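Long-range contact in suppressor of fused homolog (Drosophila melanogaster, PDB 6LPH), which probably sequesters DNA-binding transcription factors by binding them, possibly at their nuclear localization sequences: residues A[106-111]-A[232-237]. Sequence-based numbering, arbitrary orientation.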
ATOM      1  N   PHE A 106      -2.265  -0.076  -0.055  1.00 10.40           N
ATOM      2  CA  PHE A 106      -2.135  -1.448  -0.552  1.00 11.24           C
ATOM      3  C   PHE A 106      -3.296  -2.251   0.039  1.00 10.42           C
ATOM      4  O   PHE A 106      -3.688  -2.022   1.190  1.00 10.33           O
ATOM      5  CB  PHE A 106      -0.775  -1.992  -0.139  1.00 11.01           C
ATOM      6  CG  PHE A 106      -0.496  -3.433  -0.570  1.00 10.35           C
ATOM      7  CD1 PHE A 106      -0.514  -3.805  -1.929  1.00 10.86           C
ATOM      8  CD2 PHE A 106      -0.143  -4.388   0.375  1.00 10.58           C
ATOM      9  CE1 PHE A 106      -0.211  -5.098  -2.341  1.00 11.52           C
ATOM     10  CE2 PHE A 106       0.191  -5.711  -0.029  1.00 11.51           C
ATOM     11  CZ  PHE A 106       0.135  -6.063  -1.384  1.00 10.98           C
ATOM     12  N   ARG A 107      -3.906  -3.101  -0.783  1.00 10.61           N
ATOM     13  CA  ARG A 107      -5.006  -3.962  -0.310  1.00 10.63           C
ATOM     14  C   ARG A 107      -4.588  -5.411  -0.432  1.00 11.11           C
ATOM     15  O   ARG A 107      -4.281  -5.915  -1.533  1.00 12.31           O
ATOM     16  CB  ARG A 107      -6.291  -3.704  -1.062  1.00 10.56           C
ATOM     17  CG  ARG A 107      -6.811  -2.258  -0.821  1.00 11.12           C
ATOM     18  CD  ARG A 107      -8.106  -2.000  -1.550  1.00 10.74           C
ATOM     19  NE  ARG A 107      -8.502  -0.589  -1.428  1.00 11.22           N
ATOM     20  CZ  ARG A 107      -9.182  -0.085  -0.392  1.00 12.03           C
ATOM     21  NH1 ARG A 107      -9.593  -0.896   0.615  1.00 11.10           N
ATOM     22  NH2 ARG A 107      -9.510   1.215  -0.370  1.00 11.85           N
ATOM     23  N   LEU A 108      -4.575  -6.087   0.693  1.00 11.16           N
ATOM     24  CA  LEU A 108      -4.024  -7.453   0.711  1.00 11.28           C
ATOM     25  C   LEU A 108      -5.071  -8.507   1.126  1.00 11.96           C
ATOM     26  O   LEU A 108      -5.587  -8.476   2.246  1.00 11.36           O
ATOM     27  CB  LEU A 108      -2.797  -7.486   1.606  1.00 11.32           C
ATOM     28  CG  LEU A 108      -2.236  -8.902   1.904  1.00 13.61           C
ATOM     29  CD1 LEU A 108      -1.699  -9.553   0.640  1.00 12.98           C
ATOM     30  CD2 LEU A 108      -1.151  -8.812   2.984  1.00 13.33           C
ATOM     31  N   ALA A 109      -5.372  -9.439   0.217  1.00 12.92           N
ATOM     32  CA  ALA A 109      -6.399 -10.458   0.452  1.00 14.53           C
ATOM     33  C   ALA A 109      -6.009 -11.337   1.633  1.00 16.91           C
ATOM     34  O   ALA A 109      -4.842 -11.713   1.792  1.00 16.82           O
ATOM     35  CB  ALA A 109      -6.626 -11.309  -0.807  1.00 14.61           C
ATOM     36  N   LYS A 110      -6.985 -11.619   2.491  1.00 19.07           N
ATOM     37  CA  LYS A 110      -6.766 -12.520   3.599  1.00 21.34           C
ATOM     38  C   LYS A 110      -6.611 -13.887   3.000  1.00 25.79           C
ATOM     39  O   LYS A 110      -7.293 -14.228   2.032  1.00 29.13           O
ATOM     40  CB  LYS A 110      -7.939 -12.491   4.597  1.00 21.60           C
ATOM     41  CG  LYS A 110      -8.114 -11.122   5.260  1.00 19.25           C
ATOM     42  CD  LYS A 110      -8.985 -11.217   6.490  1.00 24.46           C
ATOM     43  CE  LYS A 110      -9.336  -9.817   6.969  1.00 26.04           C
ATOM     44  NZ  LYS A 110     -10.315  -9.848   8.094  1.00 32.17           N
ATOM     45  N   THR A 111      -5.704 -14.663   3.566  1.00 24.64           N
ATOM     46  CA  THR A 111      -5.452 -16.017   3.099  1.00 31.11           C
ATOM     47  C   THR A 111      -6.566 -16.961   3.583  1.00 36.60           C
ATOM     48  O   THR A 111      -7.367 -16.588   4.445  1.00 32.90           O
ATOM     49  CB  THR A 111      -4.105 -16.504   3.642  1.00 34.39           C
ATOM     50  OG1 THR A 111      -4.126 -16.428   5.074  1.00 36.84           O
ATOM     51  CG2 THR A 111      -2.963 -15.644   3.103  1.00 30.39           C
ATOM     52  N   THR A 232      -4.954  -7.156  -3.929  1.00 10.50           N
ATOM     53  CA  THR A 232      -3.875  -8.096  -4.291  1.00 11.40           C
ATOM     54  C   THR A 232      -3.944  -9.408  -3.500  1.00 11.94           C
ATOM     55  O   THR A 232      -3.948  -9.378  -2.265  1.00 11.42           O
ATOM     56  CB  THR A 232      -2.510  -7.450  -4.024  1.00 11.03           C
ATOM     57  OG1 THR A 232      -2.407  -6.253  -4.796  1.00 10.85           O
ATOM     58  CG2 THR A 232      -1.346  -8.416  -4.368  1.00 10.93           C
ATOM     59  N   ASN A 233      -3.996 -10.545  -4.223  1.00 12.71           N
ATOM     60  CA  ASN A 233      -3.985 -11.872  -3.617  1.00 13.35           C
ATOM     61  C   ASN A 233      -2.638 -12.547  -3.943  1.00 14.36           C
ATOM     62  O   ASN A 233      -2.396 -12.913  -5.087  1.00 14.88           O
ATOM     63  CB  ASN A 233      -5.166 -12.728  -4.137  1.00 14.84           C
ATOM     64  CG  ASN A 233      -5.018 -14.199  -3.782  1.00 19.52           C
ATOM     65  OD1 ASN A 233      -4.310 -14.562  -2.842  1.00 16.09           O
ATOM     66  ND2 ASN A 233      -5.674 -15.070  -4.571  1.00 26.01           N
ATOM     67  N   MET A 234      -1.757 -12.666  -2.957  1.00 14.12           N
ATOM     68  CA  MET A 234      -0.383 -13.180  -3.206  1.00 14.71           C
ATOM     69  C   MET A 234      -0.357 -14.635  -3.682  1.00 15.79           C
ATOM     70  O   MET A 234       0.650 -15.088  -4.233  1.00 17.22           O
ATOM     71  CB  MET A 234       0.519 -12.990  -1.978  1.00 15.26           C
ATOM     72  CG  MET A 234       0.649 -11.513  -1.548  1.00 15.55           C
ATOM     73  SD  MET A 234       1.395 -10.439  -2.827  1.00 17.34           S
ATOM     74  CE  MET A 234       3.036 -11.163  -2.886  1.00 15.76           C
ATOM     75  N   ASP A 235      -1.468 -15.340  -3.487  1.00 15.54           N
ATOM     76  CA  ASP A 235      -1.583 -16.742  -3.883  1.00 16.55           C
ATOM     77  C   ASP A 235      -2.256 -16.892  -5.246  1.00 18.02           C
ATOM     78  O   ASP A 235      -2.574 -18.015  -5.655  1.00 21.33           O
ATOM     79  CB  ASP A 235      -2.412 -17.525  -2.837  1.00 21.38           C
ATOM     80  CG  ASP A 235      -1.775 -17.521  -1.467  1.00 24.42           C
ATOM     81  OD1 ASP A 235      -0.544 -17.739  -1.380  1.00 31.86           O
ATOM     82  OD2 ASP A 235      -2.504 -17.313  -0.471  1.00 33.02           O
ATOM     83  N   ARG A 236      -2.494 -15.779  -5.940  1.00 17.07           N
ATOM     84  CA  ARG A 236      -3.131 -15.862  -7.266  1.00 19.20           C
ATOM     85  C   ARG A 236      -2.319 -16.736  -8.217  1.00 19.69           C
ATOM     86  O   ARG A 236      -1.101 -16.589  -8.320  1.00 20.87           O
ATOM     87  CB  ARG A 236      -3.320 -14.484  -7.910  1.00 18.81           C
ATOM     88  CG  ARG A 236      -4.562 -14.498  -8.746  1.00 22.09           C
ATOM     89  CD  ARG A 236      -4.791 -13.405  -9.766  1.00 16.60           C
ATOM     90  NE  ARG A 236      -4.081 -12.127  -9.660  1.00 13.65           N
ATOM     91  CZ  ARG A 236      -3.609 -11.507 -10.753  1.00 15.19           C
ATOM     92  NH1 ARG A 236      -3.000 -10.325 -10.694  1.00 12.81           N
ATOM     93  NH2 ARG A 236      -3.739 -12.100 -11.944  1.00 14.96           N
ATOM     94  N   GLN A 237      -3.003 -17.589  -8.955  1.00 19.15           N
ATOM     95  CA  GLN A 237      -2.304 -18.632  -9.721  1.00 24.01           C
ATOM     96  C   GLN A 237      -2.200 -18.336 -11.201  1.00 22.62           C
ATOM     97  O   GLN A 237      -1.289 -18.819 -11.855  1.00 22.77           O
ATOM     98  CB  GLN A 237      -2.937 -20.011  -9.495  1.00 26.10           C
ATOM     99  CG  GLN A 237      -2.595 -20.675  -8.152  1.00 25.89           C
ATOM    100  CD  GLN A 237      -1.110 -20.639  -7.815  1.00 30.43           C
ATOM    101  OE1 GLN A 237      -0.717 -20.137  -6.766  1.00 33.15           O
ATOM    102  NE2 GLN A 237      -0.275 -21.146  -8.716  1.00 37.43           N
TER
HETATM  103  O   HOH W   1      -3.632  -3.849  -3.959  1.00 11.18           O
HETATM  104  O   HOH W   2      -2.912 -12.659  -0.139  1.00 15.81           O
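T232 lies at the tight end of the contact, its backbone bracketed by two hydrogen bonds: T232 N gives to R107 O at 2.8 Å, and A109 N gives almost straight (178°) to T232 O at 2.9 Å. This is a single parallel bridge, with L108 facing T232. The F106 side chain crosses that of T232 at about a right angle, CE1 lying 3.7 Å from T232 CB; CG anti to the backbone N (chi1 179°) starts the ring this way. An alanine at F106 would probably leave a gap beside T232 CB, its methyl and P132, while T232 OG1 keeps its bonds to G198 N and to a water shared with R107 N. Farther along, L108 CD1 meets M234 CG at 3.8 Å. The loose side follows: a second water spans A109 O and M234 N, and T111 CG2 only brushes D235 OD2 at 4.0 Å. N233 OD1 accepts from D235 N, an Asx turn within a type I turn. Within the N-terminal SUFU region, the bridge joins the loop between helices 201-219 and 240-243 to the end of strand 97-109, between strands 71-77 and 189-199, with W131 and P132 of helix 131-146 packing on L108.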